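Local coordinates for UPF0345 protein ACIAD0356 (Acinetobacter sp. ADP1, PDB 3HQX) that probably catalyses the phosphorolysis of diverse purine and pyrimidine nucleosides, releasing the free base and D-ribose 1-phosphate, at residues Glu67-Ala73 with Ser93-Thr99. Sequence-based numbering, arbitrary orientation.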
loop_
_atom_site.group_PDB
_atom_site.type_symbol
_atom_site.label_atom_id
_atom_site.label_comp_id
_atom_site.label_asym_id
_atom_site.label_seq_id
_atom_site.Cartn_x
_atom_site.Cartn_y
_atom_site.Cartn_z
ATOM N N GLU A 67 8.720 -9.183 -10.467
ATOM C CA GLU A 67 8.802 -10.517 -11.064
ATOM C C GLU A 67 8.173 -11.467 -10.075
ATOM O O GLU A 67 8.486 -11.395 -8.868
ATOM C CB GLU A 67 10.266 -10.929 -11.251
ATOM C CG GLU A 67 10.468 -12.386 -11.699
ATOM C CD GLU A 67 11.880 -12.686 -11.972
ATOM O OE1 GLU A 67 12.538 -11.922 -12.695
ATOM O OE2 GLU A 67 12.371 -13.695 -11.415
ATOM N N CYS A 68 7.305 -12.359 -10.556
ATOM C CA CYS A 68 6.718 -13.377 -9.648
ATOM C C CYS A 68 6.605 -14.708 -10.348
ATOM O O CYS A 68 6.642 -14.794 -11.557
ATOM C CB CYS A 68 5.326 -12.952 -9.103
ATOM S SG CYS A 68 4.103 -12.663 -10.356
ATOM N N ARG A 69 6.427 -15.744 -9.552
ATOM C CA ARG A 69 6.078 -17.074 -10.037
ATOM C C ARG A 69 4.751 -17.485 -9.433
ATOM O O ARG A 69 4.545 -17.325 -8.233
ATOM C CB ARG A 69 7.205 -18.059 -9.720
ATOM C CG ARG A 69 8.346 -17.860 -10.676
ATOM C CD ARG A 69 9.568 -18.666 -10.373
ATOM N NE ARG A 69 10.633 -18.501 -11.360
ATOM C CZ ARG A 69 11.524 -17.508 -11.381
ATOM N NH1 ARG A 69 11.447 -16.451 -10.514
ATOM N NH2 ARG A 69 12.459 -17.530 -12.336
ATOM N N VAL A 70 3.859 -17.979 -10.276
ATOM C CA VAL A 70 2.482 -18.267 -9.858
ATOM C C VAL A 70 2.048 -19.630 -10.337
ATOM O O VAL A 70 2.291 -19.987 -11.478
ATOM C CB VAL A 70 1.486 -17.226 -10.446
ATOM C CG1 VAL A 70 0.124 -17.452 -9.881
ATOM C CG2 VAL A 70 1.933 -15.819 -10.098
ATOM N N LYS A 71 1.351 -20.357 -9.464
ATOM C CA LYS A 71 0.637 -21.562 -9.866
ATOM C C LYS A 71 -0.818 -21.229 -9.817
ATOM O O LYS A 71 -1.373 -20.913 -8.711
ATOM C CB LYS A 71 0.874 -22.702 -8.898
ATOM C CG LYS A 71 2.225 -23.280 -9.004
ATOM C CD LYS A 71 2.295 -24.558 -8.217
ATOM C CE LYS A 71 3.609 -25.272 -8.465
ATOM N NZ LYS A 71 4.820 -24.495 -8.043
ATOM N N ILE A 72 -1.443 -21.315 -10.988
ATOM C CA ILE A 72 -2.838 -20.933 -11.155
ATOM C C ILE A 72 -3.760 -22.133 -11.147
ATOM O O ILE A 72 -3.536 -23.121 -11.900
ATOM C CB ILE A 72 -3.063 -20.171 -12.472
ATOM C CG1 ILE A 72 -2.178 -18.916 -12.499
ATOM C CG2 ILE A 72 -4.510 -19.784 -12.603
ATOM C CD1 ILE A 72 -2.075 -18.249 -13.888
ATOM N N ALA A 73 -4.823 -22.022 -10.354
ATOM C CA ALA A 73 -5.885 -23.008 -10.387
ATOM C C ALA A 73 -5.257 -24.344 -10.009
ATOM O O ALA A 73 -4.548 -24.410 -8.984
ATOM C CB ALA A 73 -6.555 -23.024 -11.772
ATOM N N SER A 93 -11.823 -20.213 -7.891
ATOM C CA SER A 93 -10.567 -20.909 -8.013
ATOM C C SER A 93 -9.567 -20.255 -7.057
ATOM O O SER A 93 -9.981 -19.681 -6.026
ATOM C CB SER A 93 -10.109 -20.850 -9.479
ATOM O OG SER A 93 -9.006 -21.700 -9.726
ATOM N N LEU A 94 -8.283 -20.387 -7.379
ATOM C CA LEU A 94 -7.189 -19.898 -6.545
ATOM C C LEU A 94 -5.893 -19.772 -7.334
ATOM O O LEU A 94 -5.749 -20.300 -8.451
ATOM C CB LEU A 94 -6.927 -20.823 -5.345
ATOM C CG LEU A 94 -6.356 -22.239 -5.513
ATOM C CD1 LEU A 94 -4.956 -22.232 -5.844
ATOM C CD2 LEU A 94 -6.508 -23.026 -4.212
ATOM N N PHE A 95 -4.953 -19.071 -6.727
ATOM C CA PHE A 95 -3.593 -18.998 -7.224
ATOM C C PHE A 95 -2.628 -18.884 -6.060
ATOM O O PHE A 95 -3.019 -18.424 -4.998
ATOM C CB PHE A 95 -3.429 -17.878 -8.281
ATOM C CG PHE A 95 -3.531 -16.464 -7.759
ATOM C CD1 PHE A 95 -2.393 -15.783 -7.416
ATOM C CD2 PHE A 95 -4.723 -15.814 -7.663
ATOM C CE1 PHE A 95 -2.426 -14.476 -7.022
ATOM C CE2 PHE A 95 -4.757 -14.478 -7.266
ATOM C CZ PHE A 95 -3.602 -13.834 -6.929
ATOM N N LYS A 96 -1.391 -19.326 -6.276
ATOM C CA LYS A 96 -0.344 -19.328 -5.269
ATOM C C LYS A 96 0.835 -18.602 -5.857
ATOM O O LYS A 96 1.295 -18.980 -6.932
ATOM C CB LYS A 96 0.057 -20.749 -4.895
ATOM C CG LYS A 96 -1.121 -21.635 -4.439
ATOM C CD LYS A 96 -0.648 -22.989 -3.907
ATOM C CE LYS A 96 -1.778 -23.700 -3.248
ATOM N NZ LYS A 96 -2.977 -23.634 -4.128
ATOM N N ILE A 97 1.269 -17.542 -5.183
ATOM C CA ILE A 97 2.190 -16.593 -5.736
ATOM C C ILE A 97 3.415 -16.446 -4.833
ATOM O O ILE A 97 3.308 -16.441 -3.584
ATOM C CB ILE A 97 1.485 -15.241 -6.000
ATOM C CG1 ILE A 97 2.415 -14.236 -6.717
ATOM C CG2 ILE A 97 0.948 -14.632 -4.690
ATOM C CD1 ILE A 97 1.639 -13.079 -7.446
ATOM N N GLU A 98 4.575 -16.363 -5.465
ATOM C CA GLU A 98 5.840 -16.116 -4.750
ATOM C C GLU A 98 6.614 -14.999 -5.455
ATOM O O GLU A 98 6.521 -14.830 -6.673
ATOM C CB GLU A 98 6.672 -17.411 -4.571
ATOM C CG GLU A 98 6.580 -18.345 -5.695
ATOM C CD GLU A 98 7.274 -19.682 -5.447
ATOM O OE1 GLU A 98 6.910 -20.413 -4.519
ATOM O OE2 GLU A 98 8.182 -19.990 -6.200
ATOM N N THR A 99 7.389 -14.258 -4.673
ATOM C CA THR A 99 8.242 -13.247 -5.219
ATOM C C THR A 99 9.466 -13.046 -4.348
ATOM O O THR A 99 9.394 -13.300 -3.139
ATOM C CB THR A 99 7.472 -11.890 -5.373
ATOM O OG1 THR A 99 8.333 -10.966 -6.035
ATOM C CG2 THR A 99 6.980 -11.339 -3.999
HETATM O O HOH W 1 9.040 -8.691 -7.631
#
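Val70 sits between Phe95 and Ile97 of the neighbouring strand and sends one methyl to each: CG1 lies 3.9 Å from Phe95 CD1, meeting the ring obliquely, and CG2 packs 3.8 Å from Ile97 CG1. Ile97 runs its CG1 branch anti to the backbone N (chi1 -175°), which sets CD1 against both Val70 CG2 and the sulfur of Cys68, Ile97 CD1 lying 3.8 Å from Cys68 SG. This is the tightly packed, buried face. Phe87 of strand 86-89, in the facing sheet, touches Val70 and Ile72 and meets the Phe95 ring edge-to-face, while Phe53 of strand 51-54, the neighbour in the same sheet, meets the Phe95 ring with the planes about 25° apart.

The backbones run antiparallel. Arg69 and Glu98 form a hydrogen-bonded pair, with Arg69 N to Glu98 O at 3.0 Å and a return bond from Glu98 N; Lys71 and Lys96 repeat the pattern. Beyond them Ala73 N reaches Leu94 O at 2.7 Å, extending the ladder past the end of strand 67-72. At the other end a water accepts from Glu67 N and donates to Thr99 OG1, whose hydroxyl is also hydrogen-bonded to Glu101 O.

The opposite face is looser and more open to solvent. Arg69 CB and Glu98 CG approach only to 4.1 Å, and the extended arginine leads away from Glu98 to its own strand, where Arg69 NH1 bridges Glu67 OE2 at 3.0 Å, on the anti side of the carboxylate. Glu67 OE1 has a second partner in Arg82. Flanked by strands 51-54 and 79-82, the pair forms the centre of a four-stranded antiparallel sheet, apolar toward the larger sheet and charged outward, as in the jelly-roll beta-barrel of the cupin fold.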